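PDB 3HUF: DNA repair and telomere maintenance protein nbs1 from Schizosaccharomyces pombe, which serves as the phosphoprotein-binding adaptor of the MRN complex, linking phosphorylated Ctp1 to Rad32 (Mre11) and Rad50 in DNA double-strand break repair and telomere maintenance. Local coordinates for residues Gly8-Gly13 with Phe107-Tyr112; Leu170-Ile175 with Asp221-Leu226; Gln214-Pro219 with Gln296-Ile301. One frame throughout, in Å; residues are numbered along the deposited sequence.

Overall arrangement
In this N-terminal FHA-BRCT1-BRCT2 fragment, contact 1 comes first: the loop segment 8-13, after strand 2-6, meets residues 107-109, closing a loop of 93 intervening residues that holds much of the FHA domain. Contacts 2 and 3 open only after contact 1 has closed, and they cross each other, in the order 170-175, 214-219, 221-226, 296-301. Together they tie the end of helix 163-170 of BRCT 1, the linker after helix 198-209 and helix 294-302 of BRCT 2. Their centres lie about 9 Å apart, and Pro216 packs on Cys222. Contact 1, on the opposite side of the chain's centre, is centred about 39 Å from the centre of contact 2 and about 46 Å from that of contact 3.

Contact 1 (Gly8-Gly13 with Phe107-Tyr112)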
ATOM      1  N   GLY A   8       1.082 -29.674   1.346  1.00 47.14           N
ATOM      2  CA  GLY A   8       2.074 -30.724   1.202  1.00 47.06           C
ATOM      3  C   GLY A   8       3.430 -30.045   1.329  1.00 47.30           C
ATOM      4  O   GLY A   8       3.537 -28.857   1.716  1.00 47.63           O
ATOM      5  N   ASP A   9       4.476 -30.770   0.972  1.00 46.59           N
ATOM      6  CA  ASP A   9       5.816 -30.240   1.150  1.00 45.91           C
ATOM      7  C   ASP A   9       6.426 -29.913  -0.212  1.00 44.62           C
ATOM      8  O   ASP A   9       7.649 -29.915  -0.374  1.00 44.53           O
ATOM      9  CB  ASP A   9       6.658 -31.280   1.897  1.00 46.50           C
ATOM     10  CG  ASP A   9       7.548 -30.663   2.955  1.00 49.07           C
ATOM     11  OD1 ASP A   9       8.637 -31.231   3.185  1.00 51.20           O
ATOM     12  OD2 ASP A   9       7.167 -29.620   3.556  1.00 52.17           O
ATOM     13  N   ILE A  10       5.571 -29.623  -1.192  1.00 43.06           N
ATOM     14  CA  ILE A  10       6.035 -29.502  -2.574  1.00 41.55           C
ATOM     15  C   ILE A  10       6.901 -28.243  -2.794  1.00 41.14           C
ATOM     16  O   ILE A  10       7.747 -28.219  -3.678  1.00 40.46           O
ATOM     17  CB  ILE A  10       4.883 -29.670  -3.600  1.00 41.27           C
ATOM     18  CG1 ILE A  10       3.866 -28.534  -3.498  1.00 40.67           C
ATOM     19  CG2 ILE A  10       4.160 -31.023  -3.387  1.00 40.56           C
ATOM     20  CD1 ILE A  10       3.144 -28.216  -4.806  1.00 39.66           C
ATOM     21  N   LEU A  11       6.714 -27.231  -1.945  1.00 40.82           N
ATOM     22  CA  LEU A  11       7.604 -26.058  -1.916  1.00 40.60           C
ATOM     23  C   LEU A  11       8.464 -26.044  -0.656  1.00 40.30           C
ATOM     24  O   LEU A  11       8.863 -24.981  -0.171  1.00 39.83           O
ATOM     25  CB  LEU A  11       6.794 -24.757  -2.035  1.00 40.34           C
ATOM     26  CG  LEU A  11       6.305 -24.369  -3.429  1.00 40.95           C
ATOM     27  CD1 LEU A  11       5.271 -23.227  -3.369  1.00 40.43           C
ATOM     28  CD2 LEU A  11       7.488 -23.981  -4.304  1.00 39.52           C
ATOM     29  N   LYS A  12       8.745 -27.240  -0.136  1.00 40.49           N
ATOM     30  CA  LYS A  12       9.517 -27.439   1.096  1.00 40.88           C
ATOM     31  C   LYS A  12       8.938 -26.759   2.330  1.00 40.39           C
ATOM     32  O   LYS A  12       9.669 -26.468   3.273  1.00 40.40           O
ATOM     33  CB  LYS A  12      10.986 -27.042   0.904  1.00 41.20           C
ATOM     34  CG  LYS A  12      11.701 -27.857  -0.161  1.00 44.32           C
ATOM     35  CD  LYS A  12      12.887 -27.089  -0.742  1.00 47.29           C
ATOM     36  CE  LYS A  12      13.588 -27.912  -1.811  1.00 48.67           C
ATOM     37  NZ  LYS A  12      13.665 -27.097  -3.058  1.00 48.84           N
ATOM     38  N   GLY A  13       7.633 -26.508   2.332  1.00 40.33           N
ATOM     39  CA  GLY A  13       6.983 -25.840   3.474  1.00 40.27           C
ATOM     40  C   GLY A  13       7.254 -24.343   3.565  1.00 40.41           C
ATOM     41  O   GLY A  13       6.966 -23.703   4.590  1.00 40.57           O
ATOM     42  N   PHE A 107      -1.281 -31.478  -4.868  1.00 44.34           N
ATOM     43  CA  PHE A 107      -1.156 -30.205  -4.153  1.00 43.95           C
ATOM     44  C   PHE A 107      -0.918 -29.042  -5.109  1.00 43.47           C
ATOM     45  O   PHE A 107      -0.024 -29.092  -5.947  1.00 43.93           O
ATOM     46  CB  PHE A 107      -0.025 -30.284  -3.129  1.00 43.74           C
ATOM     47  CG  PHE A 107      -0.151 -31.446  -2.185  1.00 44.80           C
ATOM     48  CD1 PHE A 107       0.619 -32.589  -2.363  1.00 45.02           C
ATOM     49  CD2 PHE A 107      -1.063 -31.410  -1.134  1.00 45.77           C
ATOM     50  CE1 PHE A 107       0.489 -33.671  -1.501  1.00 46.60           C
ATOM     51  CE2 PHE A 107      -1.202 -32.483  -0.273  1.00 45.24           C
ATOM     52  CZ  PHE A 107      -0.422 -33.614  -0.453  1.00 46.37           C
ATOM     53  N   THR A 108      -1.713 -27.987  -4.981  1.00 43.13           N
ATOM     54  CA  THR A 108      -1.586 -26.830  -5.872  1.00 42.36           C
ATOM     55  C   THR A 108      -0.632 -25.770  -5.323  1.00 41.95           C
ATOM     56  O   THR A 108      -0.488 -25.607  -4.101  1.00 41.46           O
ATOM     57  CB  THR A 108      -2.947 -26.189  -6.169  1.00 42.80           C
ATOM     58  OG1 THR A 108      -3.610 -25.847  -4.937  1.00 42.43           O
ATOM     59  CG2 THR A 108      -3.822 -27.165  -6.962  1.00 43.31           C
ATOM     60  N   ILE A 109       0.039 -25.074  -6.234  1.00 41.10           N
ATOM     61  CA  ILE A 109       0.774 -23.880  -5.884  1.00 40.47           C
ATOM     62  C   ILE A 109      -0.235 -22.752  -5.793  1.00 40.83           C
ATOM     63  O   ILE A 109      -0.911 -22.436  -6.777  1.00 41.10           O
ATOM     64  CB  ILE A 109       1.805 -23.530  -6.954  1.00 40.64           C
ATOM     65  CG1 ILE A 109       2.901 -24.593  -6.987  1.00 40.37           C
ATOM     66  CG2 ILE A 109       2.413 -22.133  -6.706  1.00 38.81           C
ATOM     67  CD1 ILE A 109       3.705 -24.482  -8.246  1.00 41.82           C
ATOM     68  N   ASN A 110      -0.344 -22.158  -4.613  1.00 40.58           N
ATOM     69  CA  ASN A 110      -1.300 -21.090  -4.379  1.00 41.21           C
ATOM     70  C   ASN A 110      -0.629 -19.715  -4.411  1.00 40.46           C
ATOM     71  O   ASN A 110       0.146 -19.361  -3.495  1.00 40.47           O
ATOM     72  CB  ASN A 110      -2.034 -21.337  -3.062  1.00 42.15           C
ATOM     73  CG  ASN A 110      -2.571 -22.764  -2.962  1.00 45.46           C
ATOM     74  OD1 ASN A 110      -3.223 -23.260  -3.887  1.00 48.95           O
ATOM     75  ND2 ASN A 110      -2.302 -23.428  -1.840  1.00 48.75           N
ATOM     76  N   ALA A 111      -0.927 -18.960  -5.473  1.00 39.27           N
ATOM     77  CA  ALA A 111      -0.431 -17.596  -5.649  1.00 38.89           C
ATOM     78  C   ALA A 111      -1.509 -16.605  -5.223  1.00 38.90           C
ATOM     79  O   ALA A 111      -2.686 -16.764  -5.558  1.00 39.05           O
ATOM     80  CB  ALA A 111       0.004 -17.342  -7.114  1.00 38.48           C
ATOM     81  N   TYR A 112      -1.113 -15.623  -4.424  1.00 38.05           N
ATOM     82  CA  TYR A 112      -2.023 -14.602  -3.953  1.00 38.48           C
ATOM     83  C   TYR A 112      -1.314 -13.262  -3.919  1.00 38.37           C
ATOM     84  O   TYR A 112      -0.109 -13.177  -3.712  1.00 36.53           O
ATOM     85  CB  TYR A 112      -2.638 -14.911  -2.588  1.00 38.67           C
ATOM     86  CG  TYR A 112      -1.646 -15.337  -1.531  1.00 42.73           C
ATOM     87  CD1 TYR A 112      -1.145 -14.410  -0.596  1.00 45.47           C
ATOM     88  CD2 TYR A 112      -1.190 -16.654  -1.467  1.00 43.12           C
ATOM     89  CE1 TYR A 112      -0.213 -14.788   0.384  1.00 46.83           C
ATOM     90  CE2 TYR A 112      -0.245 -17.039  -0.502  1.00 47.70           C
ATOM     91  CZ  TYR A 112       0.225 -16.102   0.429  1.00 47.79           C
ATOM     92  OH  TYR A 112       1.141 -16.488   1.390  1.00 50.95           O
TER
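Gly8 covers one face of the Phe107 ring: its CA stands 3.9 Å from the ring centroid and only 8° off the ring normal, a CH-pi contact. Gly8 N lies over the same face, 3.7 Å from CD2 of Phe107. Gly8 has no side chain, and its main-chain N and CA lie directly over the aromatic carbons. Ile10 comes at the ring obliquely, its CG2 reaching Phe107 CD1 at 4.0 Å. The two branches of Ile10 divide the work. CG2 sits beside the backbone N and meets the ring, while CG1 turns between the backbone N and the carbonyl carbon (chi1 66°) and carries CD1 to within 3.5 Å of Phe107 O. The same methyl continues to Ile109, where CD1 of Ile10 is 4.2 Å from CG1 of Ile109. No hydrogen bond crosses between 8-13 and 107-112, so the contact is purely one of packing. Ile10 is nevertheless buried, with Val38 and Cys105 also against it. It stands in a type I turn from Asp9 to Lys12, closed by Lys12 N to Asp9 O at 2.9 Å. From the last residue of the turn, Lys12 NZ reaches Asp31 in a salt bridge. On the other segment, Thr108 OG1 donates to Asn110 OD1 at 2.8 Å. Asn110 and Tyr112 hydrogen-bond through their backbones to Glu5 and Ile3. The loop after strand 2-6 thus folds back beside residues 107-109, which lead into and along strand 109-113, its antiparallel neighbour, at the joined N- and C-terminal strands of the FHA beta sandwich.

Contact 2 (Leu170-Ile175 with Asp221-Leu226); sequences LKKTVI and DCINSL
Leu170 and Ile223 bring the two backbones closest, CA to CA 6.9 Å, where the C-terminal end of helix 163-170 faces a type II turn from Cys222 to Ser225. Leu170 CD2 presses on Cys222 CB at 3.5 Å and lies 4.0 Å from Ile223 CG1, the leucine and isoleucine chains sliding past each other in opposite directions. Ile223 CG1, anti to its own carbonyl carbon (chi1 -80°), sends CD1 back to the helix end, 3.5 Å from Leu170 O. That end is a Schellman motif with Lys172, at positive phi, as its C-prime residue. In the BRCT fold this helix precedes the last strand of the parallel sheet, here 174-176. Its tip meets the linker that leads from BRCT 1 to BRCT 2. The extended Lys172 chain crosses Ile223 at about a right angle, with CE 3.9 Å from Ile223 CD1. Behind the isoleucine, Cys222 O takes two bonds from the same face of its carbonyl plane, Ser225 OG at 2.8 Å and the longer one from Ser225 N at 3.3 Å, both falling within the type II turn. Leu247 of BRCT 2 also packs on Leu170.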
ATOM      1  N   LEU A 170      -4.196  10.018   9.462  1.00 39.86           N
ATOM      2  CA  LEU A 170      -5.589   9.941   9.872  1.00 40.05           C
ATOM      3  C   LEU A 170      -6.364   8.786   9.249  1.00 40.88           C
ATOM      4  O   LEU A 170      -7.185   8.170   9.930  1.00 40.97           O
ATOM      5  CB  LEU A 170      -6.300  11.265   9.608  1.00 40.02           C
ATOM      6  CG  LEU A 170      -5.973  12.347  10.637  1.00 39.62           C
ATOM      7  CD1 LEU A 170      -6.393  13.692  10.112  1.00 38.60           C
ATOM      8  CD2 LEU A 170      -6.677  12.043  11.942  1.00 38.67           C
ATOM      9  N   LYS A 171      -6.113   8.484   7.973  1.00 41.55           N
ATOM     10  CA  LYS A 171      -6.790   7.340   7.348  1.00 42.76           C
ATOM     11  C   LYS A 171      -6.094   5.991   7.630  1.00 42.34           C
ATOM     12  O   LYS A 171      -6.367   4.981   6.979  1.00 42.48           O
ATOM     13  CB  LYS A 171      -7.117   7.572   5.847  1.00 42.83           C
ATOM     14  CG  LYS A 171      -6.047   8.236   4.998  1.00 44.43           C
ATOM     15  CD  LYS A 171      -6.401   8.166   3.507  1.00 47.21           C
ATOM     16  CE  LYS A 171      -5.151   8.305   2.612  1.00 49.28           C
ATOM     17  NZ  LYS A 171      -5.384   7.741   1.226  1.00 50.01           N
ATOM     18  N   LYS A 172      -5.202   6.002   8.621  1.00 41.68           N
ATOM     19  CA  LYS A 172      -4.531   4.805   9.150  1.00 41.37           C
ATOM     20  C   LYS A 172      -3.563   4.123   8.189  1.00 40.85           C
ATOM     21  O   LYS A 172      -3.307   2.918   8.278  1.00 40.88           O
ATOM     22  CB  LYS A 172      -5.535   3.829   9.778  1.00 42.11           C
ATOM     23  CG  LYS A 172      -6.192   4.400  11.040  1.00 44.22           C
ATOM     24  CD  LYS A 172      -7.539   3.760  11.326  1.00 48.05           C
ATOM     25  CE  LYS A 172      -8.065   4.216  12.674  1.00 50.72           C
ATOM     26  NZ  LYS A 172      -9.257   3.416  13.096  1.00 53.71           N
ATOM     27  N   THR A 173      -3.025   4.915   7.267  1.00 40.02           N
ATOM     28  CA  THR A 173      -1.983   4.462   6.370  1.00 39.34           C
ATOM     29  C   THR A 173      -0.693   4.338   7.185  1.00 38.77           C
ATOM     30  O   THR A 173      -0.516   5.046   8.173  1.00 38.77           O
ATOM     31  CB  THR A 173      -1.816   5.462   5.234  1.00 39.21           C
ATOM     32  OG1 THR A 173      -3.089   5.653   4.615  1.00 39.06           O
ATOM     33  CG2 THR A 173      -0.836   4.974   4.188  1.00 38.86           C
ATOM     34  N   VAL A 174       0.171   3.406   6.794  1.00 38.28           N
ATOM     35  CA  VAL A 174       1.480   3.231   7.415  1.00 37.37           C
ATOM     36  C   VAL A 174       2.443   4.287   6.853  1.00 36.92           C
ATOM     37  O   VAL A 174       2.650   4.385   5.655  1.00 35.77           O
ATOM     38  CB  VAL A 174       2.023   1.793   7.157  1.00 37.44           C
ATOM     39  CG1 VAL A 174       3.395   1.596   7.810  1.00 37.81           C
ATOM     40  CG2 VAL A 174       1.038   0.748   7.673  1.00 35.72           C
ATOM     41  N   ILE A 175       3.028   5.099   7.732  1.00 37.12           N
ATOM     42  CA  ILE A 175       3.907   6.159   7.275  1.00 36.20           C
ATOM     43  C   ILE A 175       5.347   5.682   7.323  1.00 37.00           C
ATOM     44  O   ILE A 175       5.824   5.189   8.329  1.00 36.81           O
ATOM     45  CB  ILE A 175       3.688   7.465   8.082  1.00 36.79           C
ATOM     46  CG1 ILE A 175       2.265   8.002   7.829  1.00 35.31           C
ATOM     47  CG2 ILE A 175       4.768   8.515   7.735  1.00 34.53           C
ATOM     48  CD1 ILE A 175       1.899   9.121   8.759  1.00 36.60           C
ATOM     49  N   ASP A 221      -6.678   9.031  18.674  1.00 56.29           N
ATOM     50  CA  ASP A 221      -6.940  10.221  19.490  1.00 56.60           C
ATOM     51  C   ASP A 221      -7.222  11.484  18.654  1.00 56.54           C
ATOM     52  O   ASP A 221      -7.877  12.424  19.121  1.00 56.45           O
ATOM     53  CB  ASP A 221      -5.882  10.447  20.597  1.00 56.93           C
ATOM     54  CG  ASP A 221      -4.466  10.135  20.153  1.00 57.85           C
ATOM     55  OD1 ASP A 221      -4.024  10.697  19.128  1.00 59.78           O
ATOM     56  OD2 ASP A 221      -3.784   9.346  20.851  1.00 57.36           O
ATOM     57  N   CYS A 222      -6.748  11.478  17.408  1.00 56.35           N
ATOM     58  CA  CYS A 222      -6.989  12.575  16.467  1.00 56.17           C
ATOM     59  C   CYS A 222      -8.383  12.524  15.865  1.00 55.48           C
ATOM     60  O   CYS A 222      -9.021  13.561  15.661  1.00 55.54           O
ATOM     61  CB  CYS A 222      -5.959  12.538  15.338  1.00 56.35           C
ATOM     62  SG  CYS A 222      -4.659  13.744  15.496  1.00 57.92           S
ATOM     63  N   ILE A 223      -8.836  11.304  15.586  1.00 54.95           N
ATOM     64  CA  ILE A 223     -10.112  11.050  14.917  1.00 54.36           C
ATOM     65  C   ILE A 223     -11.295  11.476  15.788  1.00 54.16           C
ATOM     66  O   ILE A 223     -11.388  11.085  16.955  1.00 54.33           O
ATOM     67  CB  ILE A 223     -10.208   9.569  14.450  1.00 54.28           C
ATOM     68  CG1 ILE A 223      -9.420   9.385  13.148  1.00 53.85           C
ATOM     69  CG2 ILE A 223     -11.664   9.129  14.245  1.00 54.41           C
ATOM     70  CD1 ILE A 223      -8.838   7.997  12.961  1.00 53.11           C
ATOM     71  N   ASN A 224     -12.162  12.306  15.205  1.00 53.82           N
ATOM     72  CA  ASN A 224     -13.314  12.929  15.883  1.00 53.65           C
ATOM     73  C   ASN A 224     -13.013  13.858  17.066  1.00 53.21           C
ATOM     74  O   ASN A 224     -13.843  14.002  17.968  1.00 53.47           O
ATOM     75  CB  ASN A 224     -14.384  11.896  16.262  1.00 53.76           C
ATOM     76  CG  ASN A 224     -15.447  11.745  15.193  1.00 54.46           C
ATOM     77  OD1 ASN A 224     -15.176  11.269  14.090  1.00 56.03           O
ATOM     78  ND2 ASN A 224     -16.670  12.150  15.516  1.00 55.63           N
ATOM     79  N   SER A 225     -11.850  14.506  17.055  1.00 52.57           N
ATOM     80  CA  SER A 225     -11.503  15.449  18.127  1.00 52.08           C
ATOM     81  C   SER A 225     -12.249  16.788  18.024  1.00 51.46           C
ATOM     82  O   SER A 225     -12.350  17.528  19.006  1.00 51.68           O
ATOM     83  CB  SER A 225      -9.978  15.659  18.244  1.00 51.98           C
ATOM     84  OG  SER A 225      -9.373  15.992  17.000  1.00 53.17           O
ATOM     85  N   LEU A 226     -12.782  17.089  16.844  1.00 50.68           N
ATOM     86  CA  LEU A 226     -13.515  18.336  16.634  1.00 49.95           C
ATOM     87  C   LEU A 226     -15.009  18.115  16.428  1.00 49.80           C
ATOM     88  O   LEU A 226     -15.671  18.942  15.782  1.00 49.43           O
ATOM     89  CB  LEU A 226     -12.958  19.099  15.433  1.00 49.77           C
ATOM     90  CG  LEU A 226     -11.498  19.534  15.403  1.00 49.35           C
ATOM     91  CD1 LEU A 226     -11.251  20.282  14.118  1.00 48.34           C
ATOM     92  CD2 LEU A 226     -11.172  20.414  16.601  1.00 49.98           C
TER

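Contact 3 (Gln214-Pro219 with Gln296-Ile301)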
ATOM      1  N   GLN A 214       5.138  16.528  15.679  1.00 40.99           N
ATOM      2  CA  GLN A 214       4.286  16.720  14.527  1.00 41.28           C
ATOM      3  C   GLN A 214       3.186  15.655  14.526  1.00 41.45           C
ATOM      4  O   GLN A 214       2.258  15.711  13.721  1.00 40.87           O
ATOM      5  CB  GLN A 214       5.117  16.662  13.236  1.00 41.41           C
ATOM      6  CG  GLN A 214       6.121  17.817  13.081  1.00 40.73           C
ATOM      7  CD  GLN A 214       5.434  19.172  12.927  1.00 41.18           C
ATOM      8  OE1 GLN A 214       4.617  19.364  12.024  1.00 39.94           O
ATOM      9  NE2 GLN A 214       5.762  20.112  13.815  1.00 39.25           N
ATOM     10  N   PHE A 215       3.305  14.693  15.442  1.00 41.83           N
ATOM     11  CA  PHE A 215       2.339  13.601  15.570  1.00 42.46           C
ATOM     12  C   PHE A 215       1.856  13.471  17.004  1.00 43.75           C
ATOM     13  O   PHE A 215       2.622  13.721  17.935  1.00 43.55           O
ATOM     14  CB  PHE A 215       2.971  12.272  15.171  1.00 41.44           C
ATOM     15  CG  PHE A 215       3.287  12.159  13.714  1.00 40.39           C
ATOM     16  CD1 PHE A 215       4.558  12.466  13.241  1.00 37.98           C
ATOM     17  CD2 PHE A 215       2.308  11.731  12.812  1.00 38.20           C
ATOM     18  CE1 PHE A 215       4.848  12.360  11.900  1.00 37.80           C
ATOM     19  CE2 PHE A 215       2.574  11.626  11.473  1.00 36.47           C
ATOM     20  CZ  PHE A 215       3.838  11.929  11.000  1.00 37.24           C
ATOM     21  N   PRO A 216       0.582  13.071  17.191  1.00 45.26           N
ATOM     22  CA  PRO A 216       0.183  12.610  18.519  1.00 46.44           C
ATOM     23  C   PRO A 216       0.478  11.112  18.635  1.00 47.51           C
ATOM     24  O   PRO A 216       1.149  10.557  17.762  1.00 47.68           O
ATOM     25  CB  PRO A 216      -1.320  12.894  18.551  1.00 46.23           C
ATOM     26  CG  PRO A 216      -1.754  12.777  17.126  1.00 45.82           C
ATOM     27  CD  PRO A 216      -0.545  13.042  16.238  1.00 45.50           C
ATOM     28  N   SER A 217      -0.009  10.474  19.698  1.00 48.72           N
ATOM     29  CA  SER A 217       0.265   9.049  19.941  1.00 49.79           C
ATOM     30  C   SER A 217      -0.282   8.098  18.863  1.00 50.41           C
ATOM     31  O   SER A 217       0.388   7.133  18.466  1.00 50.85           O
ATOM     32  CB  SER A 217      -0.256   8.640  21.325  1.00 49.84           C
ATOM     33  OG  SER A 217       0.572   9.158  22.363  1.00 50.17           O
ATOM     34  N   SER A 218      -1.487   8.385  18.379  1.00 50.92           N
ATOM     35  CA  SER A 218      -2.203   7.461  17.513  1.00 51.76           C
ATOM     36  C   SER A 218      -3.170   8.209  16.601  1.00 52.36           C
ATOM     37  O   SER A 218      -3.560   9.338  16.904  1.00 52.54           O
ATOM     38  CB  SER A 218      -2.991   6.466  18.374  1.00 51.68           C
ATOM     39  OG  SER A 218      -4.094   7.108  18.988  1.00 51.66           O
ATOM     40  N   PRO A 219      -3.555   7.592  15.472  1.00 52.84           N
ATOM     41  CA  PRO A 219      -4.687   8.114  14.704  1.00 53.58           C
ATOM     42  C   PRO A 219      -5.965   8.236  15.549  1.00 54.26           C
ATOM     43  O   PRO A 219      -6.711   9.210  15.403  1.00 54.36           O
ATOM     44  CB  PRO A 219      -4.869   7.067  13.604  1.00 53.39           C
ATOM     45  CG  PRO A 219      -3.522   6.482  13.436  1.00 52.95           C
ATOM     46  CD  PRO A 219      -2.948   6.423  14.816  1.00 52.96           C
ATOM     47  N   GLN A 296      -2.651  24.953  10.154  1.00 46.19           N
ATOM     48  CA  GLN A 296      -2.923  25.625  11.423  1.00 46.18           C
ATOM     49  C   GLN A 296      -3.847  24.793  12.313  1.00 46.33           C
ATOM     50  O   GLN A 296      -3.697  24.773  13.537  1.00 45.99           O
ATOM     51  CB  GLN A 296      -3.526  27.003  11.173  1.00 46.35           C
ATOM     52  CG  GLN A 296      -2.514  28.057  10.721  1.00 46.52           C
ATOM     53  CD  GLN A 296      -3.179  29.304  10.131  1.00 46.12           C
ATOM     54  OE1 GLN A 296      -4.034  29.210   9.248  1.00 44.57           O
ATOM     55  NE2 GLN A 296      -2.775  30.476  10.612  1.00 44.61           N
ATOM     56  N   LEU A 297      -4.790  24.100  11.680  1.00 46.59           N
ATOM     57  CA  LEU A 297      -5.753  23.241  12.368  1.00 47.00           C
ATOM     58  C   LEU A 297      -5.084  22.014  13.001  1.00 47.27           C
ATOM     59  O   LEU A 297      -5.501  21.567  14.069  1.00 47.28           O
ATOM     60  CB  LEU A 297      -6.831  22.777  11.382  1.00 47.13           C
ATOM     61  CG  LEU A 297      -8.323  22.926  11.683  1.00 47.02           C
ATOM     62  CD1 LEU A 297      -9.096  21.920  10.839  1.00 46.98           C
ATOM     63  CD2 LEU A 297      -8.650  22.748  13.151  1.00 47.29           C
ATOM     64  N   TRP A 298      -4.068  21.471  12.328  1.00 47.69           N
ATOM     65  CA  TRP A 298      -3.282  20.338  12.831  1.00 48.30           C
ATOM     66  C   TRP A 298      -2.516  20.714  14.106  1.00 49.40           C
ATOM     67  O   TRP A 298      -2.444  19.920  15.044  1.00 49.09           O
ATOM     68  CB  TRP A 298      -2.319  19.855  11.752  1.00 47.90           C
ATOM     69  CG  TRP A 298      -1.550  18.595  12.067  1.00 47.41           C
ATOM     70  CD1 TRP A 298      -0.246  18.512  12.467  1.00 47.40           C
ATOM     71  CD2 TRP A 298      -2.029  17.239  11.981  1.00 47.14           C
ATOM     72  NE1 TRP A 298       0.119  17.194  12.637  1.00 47.02           N
ATOM     73  CE2 TRP A 298      -0.955  16.392  12.347  1.00 46.60           C
ATOM     74  CE3 TRP A 298      -3.255  16.658  11.626  1.00 47.35           C
ATOM     75  CZ2 TRP A 298      -1.076  14.999  12.386  1.00 45.75           C
ATOM     76  CZ3 TRP A 298      -3.372  15.262  11.657  1.00 46.70           C
ATOM     77  CH2 TRP A 298      -2.284  14.453  12.033  1.00 46.46           C
ATOM     78  N   LYS A 299      -1.969  21.928  14.137  1.00 50.62           N
ATOM     79  CA  LYS A 299      -1.261  22.430  15.316  1.00 52.75           C
ATOM     80  C   LYS A 299      -2.135  22.403  16.569  1.00 53.87           C
ATOM     81  O   LYS A 299      -1.662  22.068  17.652  1.00 53.70           O
ATOM     82  CB  LYS A 299      -0.714  23.841  15.073  1.00 52.58           C
ATOM     83  CG  LYS A 299       0.284  23.899  13.931  1.00 53.22           C
ATOM     84  CD  LYS A 299       1.037  25.209  13.879  1.00 54.66           C
ATOM     85  CE  LYS A 299       2.168  25.114  12.864  1.00 55.32           C
ATOM     86  NZ  LYS A 299       3.296  26.038  13.175  1.00 55.97           N
ATOM     87  N   ILE A 300      -3.413  22.732  16.395  1.00 55.67           N
ATOM     88  CA  ILE A 300      -4.390  22.724  17.484  1.00 57.44           C
ATOM     89  C   ILE A 300      -4.858  21.297  17.780  1.00 58.75           C
ATOM     90  O   ILE A 300      -5.110  20.936  18.931  1.00 59.00           O
ATOM     91  CB  ILE A 300      -5.623  23.619  17.152  1.00 57.22           C
ATOM     92  CG1 ILE A 300      -5.177  24.983  16.607  1.00 57.12           C
ATOM     93  CG2 ILE A 300      -6.512  23.805  18.380  1.00 57.39           C
ATOM     94  CD1 ILE A 300      -6.297  25.797  15.946  1.00 56.14           C
ATOM     95  N   ILE A 301      -4.955  20.488  16.730  1.00 60.41           N
ATOM     96  CA  ILE A 301      -5.507  19.136  16.823  1.00 62.29           C
ATOM     97  C   ILE A 301      -4.611  18.211  17.651  1.00 63.68           C
ATOM     98  O   ILE A 301      -5.071  17.208  18.212  1.00 63.86           O
ATOM     99  CB  ILE A 301      -5.806  18.586  15.410  1.00 62.07           C
ATOM    100  CG1 ILE A 301      -7.277  18.223  15.296  1.00 62.16           C
ATOM    101  CG2 ILE A 301      -4.869  17.452  14.993  1.00 62.48           C
ATOM    102  CD1 ILE A 301      -7.927  18.976  14.195  1.00 61.97           C
TER
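Trp298, on the last helix of BRCT 2 (294-302), turns its indole toward the linker segment 214-219. As in canonical tandem BRCT pairs, helix 163-170 of BRCT 1 packs with helix 294-302 of BRCT 2, and segment 214-219 of the linker lies against them. The polar part is one hydrogen bond: Trp298 NE1 donates to the carbonyl O of Gln214 at 2.8 Å, with an N-H...O angle of 156°. The oxygen sits at the edge of the indole, only 7° out of its plane, while NE1 approaches at a tilt from the plane of the Gln214 carbonyl. This bond satisfies the ring nitrogen of a buried tryptophan and restrains the rotation of the indole. Gln214 is held from its other end too, since its OE1 accepts a hydrogen bond from Ile161 N. The apolar part across the segments is slight. Pro216 CD comes obliquely to Trp298 CZ2 at 4.4 Å. Within its own helix, Ile301 CG2 lies 3.7 Å above the ring plane, offset toward the rim. From the BRCT 1 side, Met166 and Leu170 of helix 163-170 pack on Trp298, while Phe169 packs against Pro216 and meets the ring of Phe215. The indole therefore lies among the linker and both repeats. A third kind of interaction is local: Ser218 is the N-cap of the short helix that follows, its OG accepting from Asp221 N. Trp298 CG lies anti to its backbone N (chi1 -173°), an orientation that carries the indole out from the helix toward 214-219, where NE1 meets Gln214 O.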